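Local atomic coordinates of probable outer membrane protein (Pseudomonas aeruginosa, PDB entry 3DWO), a protein that probably forms an outer-membrane beta-barrel channel that takes up long-chain fatty acids or other hydrophobic compounds. Residues N50-D55 against G432-L437; L339-D344 against A355-D360; F380-A385 against A400-F405. All coordinates share one frame; numbering follows the deposited sequence.

Interaction 1 (N50-D55 against G432-L437); sequences NYADID and GQVFSL. With C8E ((hydroxyethyloxy)tri(ethyloxy)octane), chain E.
Backbone hydrogen bonds run both ways between Y51 and F435 and between D53 and Q433 (D53 N to Q433 O, 2.8 Å), seaming N50-D55 to G432-L437. Joining the first and last strands of the FadL-type barrel, this antiparallel pairing (170° between segment directions) closes the wall. Side chains add two polar links. D53 and Q433 lie alongside each other, and the straight Q433 NE2 bond to D53 OD2 (2.7 Å, 163° at the hydrogen) uses the anti lone pair of the oxygen, with OD2 almost in the Q433 amide plane. Q433 OE1 accepts from Y401 OH, so both ends of the amide are held. S436 OG donates to N50 OD1 across a very short 2.4 Å, although OG is less surely placed.

N50, A52, I54, V434 and S436 share one face, where W13 of helix 10-14 packs on N50, V434 and S436. Y51, D53, Q433 and F435 share the other; F435 turns the edge of its ring to Y51 O, CD1 lying 3.6 Å from it. On the first face a detergent molecule passes obliquely along N50-D55: A52 CB meets its C8 at 3.4 Å, and I54 CD1 its O15 at 3.6 Å.

Interaction 2 (L339-D344 against A355-D360); sequences LAVGGD and AGVAYD. With C8E ((hydroxyethyloxy)tri(ethyloxy)octane), chain G.
V357 leaves its strand on the same face as V341, L339 and Y359. Its CB packs against F380 O on the next strand. One branch, CG2, stands between the backbone N and the carbonyl carbon, the crowded position (chi1 -61° to CG1), and so reaches across to V341 CG1 at 3.8 Å, with V341 O beside it at 4.0 Å. V341 CG1 is also in the crowded position, so the two valines lie side by side with these methyls facing each other. Beneath them V341 N bonds to V357 O at 3.0 Å, nearly along the C=O axis, and V357 N returns the bond to V341 O.

Such reciprocal bonds show antiparallel pairing; strands 336-346 and 351-360, consecutive in the chain, form a beta hairpin of the barrel wall. L339 and Y359 make the next pair, with a short Y359 N to L339 O bond of 2.6 Å; G343 and A355 form the third, whose A355 N to G343 O member is weak at 3.4 Å. On the other face small residues bring the strands close. A340 CB touches A358 CB at 3.5 Å, and G342 and G356, both with almost fully extended backbones, place their CA atoms 3.8 Å apart. Loop residues A18 and A16 lie against A340 and A358. Beside G343 and A355 the detergent tail comes in, its C3 lying 3.4 Å from G343 O.

Interaction 3 (F380-A385 against A400-F405); sequences FASLGA and AYSRQF. With C8E ((hydroxyethyloxy)tri(ethyloxy)octane), chain F; C8E ((hydroxyethyloxy)tri(ethyloxy)octane), chain E.
Q404 lies across the ring of F380, with its amide plane turned 59° from the ring plane. The contact is made by its aliphatic part: CG sits 3.7 Å from the F380 ring centroid and only 11° off the normal, a CH-pi contact over the face. A bend at chi2 (77°) swings the amide aside, and Q404 NE2 makes a weak hydrogen bond to S402 OG. The same Q404 CG also meets C13 of a detergent molecule at 3.4 Å, from a direction about square to that of the ring.

S382 and S402 meet tip to tip, OG to OG at 2.9 Å, in a hydrogen bond whose donor is not fixed; S382 OG has a second, weak link to W13 O of helix 10-14. These residues line one face of an antiparallel beta hairpin in the barrel wall, whose backbone is fastened by reciprocal bonds between A381 and R403 and between L383 and Y401, such as R403 N to A381 O at 2.9 Å.

On the reverse face F405 reaches back across the pair, presenting its edge to A381: F405 CE1 is 4.1 Å from A381 CB. R403 CG lies over one side of the F405 ring, offset toward the rim, while the bent R403 chain also sets its guanidinium face against F405 CE2. The opposite side of the F405 ring takes C2 of a second detergent molecule, 3.8 Å above its plane.

From the N terminus, segment 50-55, on strand 44-63, meets 432-437 of strand 423-441 in interaction 1 only after 376 intervening residues. Within that long loop lie two short ones in series: interaction 2 closes a hairpin of 336-346 and 351-360, then interaction 3 closes one of 378-388 and 395-411. Neither crosses the other. Laterally the pairs abut, since A358 O lies 2.8 Å from F380 N between interactions 2 and 3, and G432 O lies 2.7 Å from Q404 N between interactions 3 and 1, both probable hydrogen bonds. Six successive barrel strands are thereby joined, and one detergent molecule touches both interaction 1 and interaction 3.

Interaction 1 (N50-D55 against G432-L437)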
loop_
_atom_site.group_PDB
_atom_site.type_symbol
_atom_site.label_atom_id
_atom_site.label_comp_id
_atom_site.label_asym_id
_atom_site.label_seq_id
_atom_site.Cartn_x
_atom_site.Cartn_y
_atom_site.Cartn_z
ATOM N N ASN A 50 4.416 -11.859 -9.093
ATOM C CA ASN A 50 3.942 -12.322 -7.793
ATOM C C ASN A 50 2.433 -12.386 -7.773
ATOM O O ASN A 50 1.755 -11.673 -8.513
ATOM C CB ASN A 50 4.335 -11.351 -6.674
ATOM C CG ASN A 50 5.790 -10.984 -6.692
ATOM O OD1 ASN A 50 6.652 -11.810 -6.410
ATOM N ND2 ASN A 50 6.077 -9.727 -7.018
ATOM N N TYR A 51 1.912 -13.241 -6.908
ATOM C CA TYR A 51 0.482 -13.332 -6.722
ATOM C C TYR A 51 0.287 -13.220 -5.223
ATOM O O TYR A 51 0.762 -14.064 -4.458
ATOM C CB TYR A 51 -0.090 -14.650 -7.230
ATOM C CG TYR A 51 -1.592 -14.681 -7.104
ATOM C CD1 TYR A 51 -2.210 -15.241 -5.985
ATOM C CD2 TYR A 51 -2.396 -14.093 -8.076
ATOM C CE1 TYR A 51 -3.595 -15.212 -5.841
ATOM C CE2 TYR A 51 -3.782 -14.057 -7.943
ATOM C CZ TYR A 51 -4.376 -14.618 -6.826
ATOM O OH TYR A 51 -5.750 -14.587 -6.698
ATOM N N ALA A 52 -0.388 -12.157 -4.809
ATOM C CA ALA A 52 -0.630 -11.919 -3.400
ATOM C C ALA A 52 -2.053 -12.279 -3.037
ATOM O O ALA A 52 -3.007 -11.803 -3.653
ATOM C CB ALA A 52 -0.355 -10.472 -3.062
ATOM N N ASP A 53 -2.175 -13.137 -2.035
ATOM C CA ASP A 53 -3.459 -13.591 -1.546
ATOM C C ASP A 53 -3.628 -13.004 -0.155
ATOM O O ASP A 53 -2.928 -13.390 0.780
ATOM C CB ASP A 53 -3.487 -15.118 -1.500
ATOM C CG ASP A 53 -4.754 -15.652 -0.888
ATOM O OD1 ASP A 53 -5.835 -15.114 -1.205
ATOM O OD2 ASP A 53 -4.670 -16.612 -0.094
ATOM N N ILE A 54 -4.559 -12.062 -0.036
ATOM C CA ILE A 54 -4.813 -11.376 1.222
ATOM C C ILE A 54 -6.214 -11.648 1.755
ATOM O O ILE A 54 -7.208 -11.484 1.048
ATOM C CB ILE A 54 -4.627 -9.849 1.060
ATOM C CG1 ILE A 54 -3.282 -9.556 0.384
ATOM C CG2 ILE A 54 -4.707 -9.167 2.412
ATOM C CD1 ILE A 54 -2.069 -10.130 1.103
ATOM N N ASP A 55 -6.276 -12.054 3.018
ATOM C CA ASP A 55 -7.531 -12.372 3.680
ATOM C C ASP A 55 -7.836 -11.281 4.697
ATOM O O ASP A 55 -6.995 -10.968 5.538
ATOM C CB ASP A 55 -7.395 -13.707 4.402
ATOM C CG ASP A 55 -8.726 -14.326 4.734
ATOM O OD1 ASP A 55 -9.338 -14.930 3.826
ATOM O OD2 ASP A 55 -9.166 -14.207 5.895
ATOM N N GLY A 432 -1.913 -12.984 5.063
ATOM C CA GLY A 432 -1.385 -12.758 3.740
ATOM C C GLY A 432 -0.374 -13.800 3.322
ATOM O O GLY A 432 0.341 -14.367 4.149
ATOM N N GLN A 433 -0.330 -14.074 2.025
ATOM C CA GLN A 433 0.636 -15.017 1.507
ATOM C C GLN A 433 0.947 -14.614 0.079
ATOM O O GLN A 433 0.070 -14.123 -0.640
ATOM C CB GLN A 433 0.101 -16.449 1.597
ATOM C CG GLN A 433 -0.950 -16.843 0.598
ATOM C CD GLN A 433 -1.511 -18.218 0.912
ATOM O OE1 GLN A 433 -0.783 -19.105 1.371
ATOM N NE2 GLN A 433 -2.804 -18.406 0.663
ATOM N N VAL A 434 2.205 -14.788 -0.312
ATOM C CA VAL A 434 2.655 -14.420 -1.645
ATOM C C VAL A 434 3.413 -15.559 -2.322
ATOM O O VAL A 434 4.222 -16.248 -1.697
ATOM C CB VAL A 434 3.578 -13.172 -1.589
ATOM C CG1 VAL A 434 3.965 -12.735 -3.003
ATOM C CG2 VAL A 434 2.884 -12.030 -0.843
ATOM N N PHE A 435 3.123 -15.763 -3.601
ATOM C CA PHE A 435 3.793 -16.777 -4.401
ATOM C C PHE A 435 4.565 -15.945 -5.414
ATOM O O PHE A 435 3.996 -15.066 -6.058
ATOM C CB PHE A 435 2.774 -17.670 -5.102
ATOM C CG PHE A 435 1.810 -18.332 -4.161
ATOM C CD1 PHE A 435 0.756 -17.611 -3.605
ATOM C CD2 PHE A 435 1.982 -19.663 -3.794
ATOM C CE1 PHE A 435 -0.109 -18.203 -2.694
ATOM C CE2 PHE A 435 1.122 -20.266 -2.882
ATOM C CZ PHE A 435 0.072 -19.535 -2.329
ATOM N N SER A 436 5.860 -16.210 -5.546
ATOM C CA SER A 436 6.702 -15.436 -6.450
ATOM C C SER A 436 7.487 -16.312 -7.422
ATOM O O SER A 436 7.928 -17.406 -7.072
ATOM C CB SER A 436 7.664 -14.583 -5.616
ATOM O OG SER A 436 8.306 -13.595 -6.401
ATOM N N LEU A 437 7.663 -15.817 -8.642
ATOM C CA LEU A 437 8.389 -16.548 -9.672
ATOM C C LEU A 437 9.073 -15.544 -10.600
ATOM O O LEU A 437 8.451 -14.578 -11.030
ATOM C CB LEU A 437 7.413 -17.411 -10.470
ATOM C CG LEU A 437 7.938 -18.710 -11.082
ATOM C CD1 LEU A 437 8.261 -19.712 -9.974
ATOM C CD2 LEU A 437 6.881 -19.287 -12.014
HETATM C C1 C8E E . -4.350 -4.093 -7.038
HETATM C C2 C8E E . -4.250 -4.204 -5.589
HETATM C C3 C8E E . -2.935 -3.872 -5.048
HETATM C C4 C8E E . -2.219 -5.118 -4.843
HETATM C C5 C8E E . -1.560 -5.076 -3.522
HETATM C C6 C8E E . -0.499 -6.057 -3.470
HETATM C C7 C8E E . -0.189 -6.017 -2.056
HETATM C C8 C8E E . -0.022 -7.399 -1.589
HETATM O O9 C8E E . 0.674 -7.834 -0.441
HETATM C C10 C8E E . 2.055 -7.564 -0.311
HETATM C C11 C8E E . 2.429 -8.158 1.011
HETATM O O12 C8E E . 1.625 -7.606 2.072
HETATM C C13 C8E E . 1.658 -8.345 3.326
HETATM C C14 C8E E . 0.498 -8.445 4.366
HETATM O O15 C8E E . -0.910 -8.781 4.205
HETATM C C16 C8E E . -1.697 -7.598 3.955
HETATM C C17 C8E E . -2.245 -6.916 5.218
HETATM O O18 C8E E . -3.634 -6.963 5.598
HETATM C C19 C8E E . -4.399 -5.856 5.041
HETATM C C20 C8E E . -5.044 -4.719 5.912
HETATM O O21 C8E E . -4.422 -3.431 5.925
#

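Interaction 2 (L339-D344 against A355-D360)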
loop_
_atom_site.group_PDB
_atom_site.type_symbol
_atom_site.label_atom_id
_atom_site.label_comp_id
_atom_site.label_asym_id
_atom_site.label_seq_id
_atom_site.Cartn_x
_atom_site.Cartn_y
_atom_site.Cartn_z
ATOM N N LEU A 339 12.403 -4.639 10.032
ATOM C CA LEU A 339 13.676 -5.329 10.156
ATOM C C LEU A 339 13.575 -6.725 9.559
ATOM O O LEU A 339 12.592 -7.433 9.772
ATOM C CB LEU A 339 14.075 -5.424 11.630
ATOM C CG LEU A 339 13.859 -4.154 12.457
ATOM C CD1 LEU A 339 14.133 -4.446 13.924
ATOM C CD2 LEU A 339 14.759 -3.044 11.948
ATOM N N ALA A 340 14.598 -7.113 8.809
ATOM C CA ALA A 340 14.613 -8.421 8.176
ATOM C C ALA A 340 15.993 -9.051 8.257
ATOM O O ALA A 340 17.011 -8.360 8.299
ATOM C CB ALA A 340 14.188 -8.298 6.718
ATOM N N VAL A 341 16.019 -10.373 8.285
ATOM C CA VAL A 341 17.269 -11.099 8.326
ATOM C C VAL A 341 17.033 -12.397 7.585
ATOM O O VAL A 341 16.003 -13.043 7.761
ATOM C CB VAL A 341 17.716 -11.388 9.775
ATOM C CG1 VAL A 341 16.632 -12.162 10.515
ATOM C CG2 VAL A 341 19.021 -12.169 9.760
ATOM N N GLY A 342 17.981 -12.761 6.734
ATOM C CA GLY A 342 17.852 -13.981 5.963
ATOM C C GLY A 342 19.066 -14.145 5.078
ATOM O O GLY A 342 19.989 -13.334 5.142
ATOM N N GLY A 343 19.079 -15.183 4.249
ATOM C CA GLY A 343 20.224 -15.383 3.387
ATOM C C GLY A 343 20.065 -16.467 2.344
ATOM O O GLY A 343 19.035 -17.136 2.271
ATOM N N ASP A 344 21.115 -16.634 1.545
ATOM C CA ASP A 344 21.156 -17.611 0.467
ATOM C C ASP A 344 22.209 -18.686 0.716
ATOM O O ASP A 344 23.292 -18.406 1.238
ATOM C CB ASP A 344 21.477 -16.906 -0.854
ATOM C CG ASP A 344 20.300 -16.133 -1.408
ATOM O OD1 ASP A 344 19.449 -15.682 -0.616
ATOM O OD2 ASP A 344 20.235 -15.967 -2.643
ATOM N N ALA A 355 15.890 -18.374 2.612
ATOM C CA ALA A 355 14.964 -18.323 3.731
ATOM C C ALA A 355 15.163 -16.984 4.432
ATOM O O ALA A 355 16.204 -16.341 4.281
ATOM C CB ALA A 355 15.233 -19.469 4.690
ATOM N N GLY A 356 14.160 -16.561 5.191
ATOM C CA GLY A 356 14.265 -15.303 5.898
ATOM C C GLY A 356 12.997 -14.978 6.657
ATOM O O GLY A 356 11.955 -15.604 6.450
ATOM N N VAL A 357 13.096 -13.996 7.544
ATOM C CA VAL A 357 11.971 -13.554 8.343
ATOM C C VAL A 357 12.111 -12.048 8.522
ATOM O O VAL A 357 13.216 -11.508 8.462
ATOM C CB VAL A 357 11.969 -14.217 9.734
ATOM C CG1 VAL A 357 11.858 -15.731 9.595
ATOM C CG2 VAL A 357 13.239 -13.837 10.481
ATOM N N ALA A 358 10.991 -11.369 8.737
ATOM C CA ALA A 358 11.034 -9.928 8.915
ATOM C C ALA A 358 9.949 -9.443 9.863
ATOM O O ALA A 358 8.926 -10.098 10.053
ATOM C CB ALA A 358 10.898 -9.230 7.551
ATOM N N TYR A 359 10.198 -8.298 10.481
ATOM C CA TYR A 359 9.238 -7.691 11.384
ATOM C C TYR A 359 8.883 -6.365 10.738
ATOM O O TYR A 359 9.761 -5.559 10.445
ATOM C CB TYR A 359 9.849 -7.475 12.765
ATOM C CG TYR A 359 9.059 -6.516 13.618
ATOM C CD1 TYR A 359 9.556 -5.246 13.910
ATOM C CD2 TYR A 359 7.796 -6.854 14.096
ATOM C CE1 TYR A 359 8.816 -4.334 14.652
ATOM C CE2 TYR A 359 7.043 -5.945 14.843
ATOM C CZ TYR A 359 7.561 -4.687 15.113
ATOM O OH TYR A 359 6.821 -3.772 15.829
ATOM N N ASP A 360 7.593 -6.146 10.516
ATOM C CA ASP A 360 7.132 -4.938 9.854
ATOM C C ASP A 360 6.043 -4.217 10.648
ATOM O O ASP A 360 4.940 -4.735 10.807
ATOM C CB ASP A 360 6.625 -5.326 8.463
ATOM C CG ASP A 360 6.394 -4.135 7.567
ATOM O OD1 ASP A 360 7.235 -3.212 7.556
ATOM O OD2 ASP A 360 5.371 -4.137 6.855
HETATM C C1 C8E G . 18.815 -17.996 7.263
HETATM C C2 C8E G . 19.659 -18.648 6.271
HETATM C C3 C8E G . 18.967 -19.072 5.055
HETATM C C4 C8E G . 18.855 -20.523 5.107
HETATM C C5 C8E G . 19.165 -21.078 3.768
HETATM C C6 C8E G . 19.450 -22.497 3.870
#

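Interaction 3 (F380-A385 against A400-F405)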
loop_
_atom_site.group_PDB
_atom_site.type_symbol
_atom_site.label_atom_id
_atom_site.label_comp_id
_atom_site.label_asym_id
_atom_site.label_seq_id
_atom_site.Cartn_x
_atom_site.Cartn_y
_atom_site.Cartn_z
ATOM N N PHE A 380 6.980 -11.660 8.821
ATOM C CA PHE A 380 7.111 -12.272 7.505
ATOM C C PHE A 380 8.010 -13.503 7.589
ATOM O O PHE A 380 9.086 -13.455 8.194
ATOM C CB PHE A 380 7.805 -11.430 6.393
ATOM C CG PHE A 380 7.020 -10.356 5.847
ATOM C CD1 PHE A 380 6.923 -10.196 4.467
ATOM C CD2 PHE A 380 6.447 -9.394 6.673
ATOM C CE1 PHE A 380 6.264 -9.094 3.917
ATOM C CE2 PHE A 380 5.785 -8.287 6.132
ATOM C CZ PHE A 380 5.694 -8.138 4.750
ATOM N N ALA A 381 7.557 -14.602 6.995
ATOM C CA ALA A 381 8.320 -15.848 6.964
ATOM C C ALA A 381 8.422 -16.273 5.501
ATOM O O ALA A 381 7.404 -16.532 4.859
ATOM C CB ALA A 381 7.610 -16.927 7.784
ATOM N N SER A 382 9.644 -16.347 4.978
ATOM C CA SER A 382 9.843 -16.709 3.575
ATOM C C SER A 382 10.797 -17.871 3.319
ATOM O O SER A 382 11.740 -18.106 4.078
ATOM C CB SER A 382 10.369 -15.502 2.788
ATOM O OG SER A 382 9.555 -14.356 2.956
ATOM N N LEU A 383 10.539 -18.572 2.216
ATOM C CA LEU A 383 11.358 -19.690 1.755
ATOM C C LEU A 383 11.544 -19.471 0.256
ATOM O O LEU A 383 10.607 -19.058 -0.428
ATOM C CB LEU A 383 10.647 -21.026 1.990
ATOM C CG LEU A 383 10.463 -21.477 3.437
ATOM C CD1 LEU A 383 9.698 -22.791 3.448
ATOM C CD2 LEU A 383 11.823 -21.636 4.113
ATOM N N GLY A 384 12.746 -19.734 -0.253
ATOM C CA GLY A 384 12.993 -19.549 -1.671
ATOM C C GLY A 384 14.016 -20.502 -2.261
ATOM O O GLY A 384 14.790 -21.129 -1.539
ATOM N N ALA A 385 14.014 -20.614 -3.585
ATOM C CA ALA A 385 14.952 -21.482 -4.281
ATOM C C ALA A 385 15.286 -20.895 -5.648
ATOM O O ALA A 385 14.463 -20.213 -6.257
ATOM C CB ALA A 385 14.363 -22.876 -4.436
ATOM N N ALA A 400 9.523 -18.527 -4.807
ATOM C CA ALA A 400 9.467 -18.097 -3.424
ATOM C C ALA A 400 8.048 -18.170 -2.899
ATOM O O ALA A 400 7.081 -18.060 -3.657
ATOM C CB ALA A 400 9.998 -16.666 -3.296
ATOM N N TYR A 401 7.939 -18.384 -1.594
ATOM C CA TYR A 401 6.660 -18.427 -0.913
ATOM C C TYR A 401 6.872 -17.591 0.324
ATOM O O TYR A 401 7.896 -17.715 0.988
ATOM C CB TYR A 401 6.273 -19.838 -0.482
ATOM C CG TYR A 401 5.004 -19.844 0.347
ATOM C CD1 TYR A 401 3.774 -19.504 -0.223
ATOM C CD2 TYR A 401 5.040 -20.124 1.711
ATOM C CE1 TYR A 401 2.611 -19.443 0.548
ATOM C CE2 TYR A 401 3.882 -20.064 2.491
ATOM C CZ TYR A 401 2.673 -19.723 1.903
ATOM O OH TYR A 401 1.531 -19.667 2.667
ATOM N N SER A 402 5.910 -16.738 0.634
ATOM C CA SER A 402 6.030 -15.894 1.804
ATOM C C SER A 402 4.691 -15.772 2.516
ATOM O O SER A 402 3.665 -15.497 1.898
ATOM C CB SER A 402 6.548 -14.513 1.402
ATOM O OG SER A 402 6.734 -13.702 2.542
ATOM N N ARG A 403 4.711 -16.001 3.823
ATOM C CA ARG A 403 3.510 -15.908 4.629
ATOM C C ARG A 403 3.652 -14.700 5.544
ATOM O O ARG A 403 4.710 -14.469 6.121
ATOM C CB ARG A 403 3.319 -17.183 5.460
ATOM C CG ARG A 403 2.276 -17.057 6.558
ATOM C CD ARG A 403 0.908 -16.668 6.003
ATOM N NE ARG A 403 -0.004 -16.173 7.038
ATOM C CZ ARG A 403 -0.487 -16.914 8.031
ATOM N NH1 ARG A 403 -0.155 -18.195 8.133
ATOM N NH2 ARG A 403 -1.299 -16.371 8.929
ATOM N N GLN A 404 2.584 -13.922 5.655
ATOM C CA GLN A 404 2.594 -12.748 6.508
ATOM C C GLN A 404 1.584 -12.941 7.626
ATOM O O GLN A 404 0.378 -13.061 7.376
ATOM C CB GLN A 404 2.240 -11.487 5.713
ATOM C CG GLN A 404 3.205 -11.132 4.582
ATOM C CD GLN A 404 3.023 -11.999 3.348
ATOM O OE1 GLN A 404 1.905 -12.172 2.859
ATOM N NE2 GLN A 404 4.124 -12.544 2.832
ATOM N N PHE A 405 2.084 -12.990 8.857
ATOM C CA PHE A 405 1.227 -13.145 10.019
ATOM C C PHE A 405 0.974 -11.751 10.568
ATOM O O PHE A 405 1.892 -11.091 11.052
ATOM C CB PHE A 405 1.902 -14.001 11.096
ATOM C CG PHE A 405 2.321 -15.364 10.621
ATOM C CD1 PHE A 405 3.565 -15.556 10.022
ATOM C CD2 PHE A 405 1.469 -16.458 10.767
ATOM C CE1 PHE A 405 3.957 -16.821 9.576
ATOM C CE2 PHE A 405 1.849 -17.725 10.326
ATOM C CZ PHE A 405 3.094 -17.908 9.731
HETATM C C2 C8E F . 3.773 -16.480 13.938
HETATM C C3 C8E F . 3.378 -15.983 15.256
HETATM C C4 C8E F . 2.085 -15.327 15.104
HETATM C C5 C8E F . 2.137 -13.981 15.757
HETATM C C6 C8E F . 1.215 -13.036 15.127
HETATM C C7 C8E F . 2.144 -12.224 14.345
HETATM C C8 C8E F . 1.827 -10.778 14.480
HETATM O O9 C8E F . 2.765 -9.720 14.648
HETATM C C10 C8E F . 3.604 -9.728 15.789
HETATM C C11 C8E F . 4.484 -8.515 15.677
HETATM C C1 C8E E . -4.350 -4.093 -7.038
HETATM C C2 C8E E . -4.250 -4.204 -5.589
HETATM C C3 C8E E . -2.935 -3.872 -5.048
HETATM C C4 C8E E . -2.219 -5.118 -4.843
HETATM C C5 C8E E . -1.560 -5.076 -3.522
HETATM C C6 C8E E . -0.499 -6.057 -3.470
HETATM C C7 C8E E . -0.189 -6.017 -2.056
HETATM C C8 C8E E . -0.022 -7.399 -1.589
HETATM O O9 C8E E . 0.674 -7.834 -0.441
HETATM C C10 C8E E . 2.055 -7.564 -0.311
HETATM C C11 C8E E . 2.429 -8.158 1.011
HETATM O O12 C8E E . 1.625 -7.606 2.072
HETATM C C13 C8E E . 1.658 -8.345 3.326
HETATM C C14 C8E E . 0.498 -8.445 4.366
HETATM O O15 C8E E . -0.910 -8.781 4.205
HETATM C C16 C8E E . -1.697 -7.598 3.955
HETATM C C17 C8E E . -2.245 -6.916 5.218
HETATM O O18 C8E E . -3.634 -6.963 5.598
HETATM C C19 C8E E . -4.399 -5.856 5.041
HETATM C C20 C8E E . -5.044 -4.719 5.912
HETATM O O21 C8E E . -4.422 -3.431 5.925
#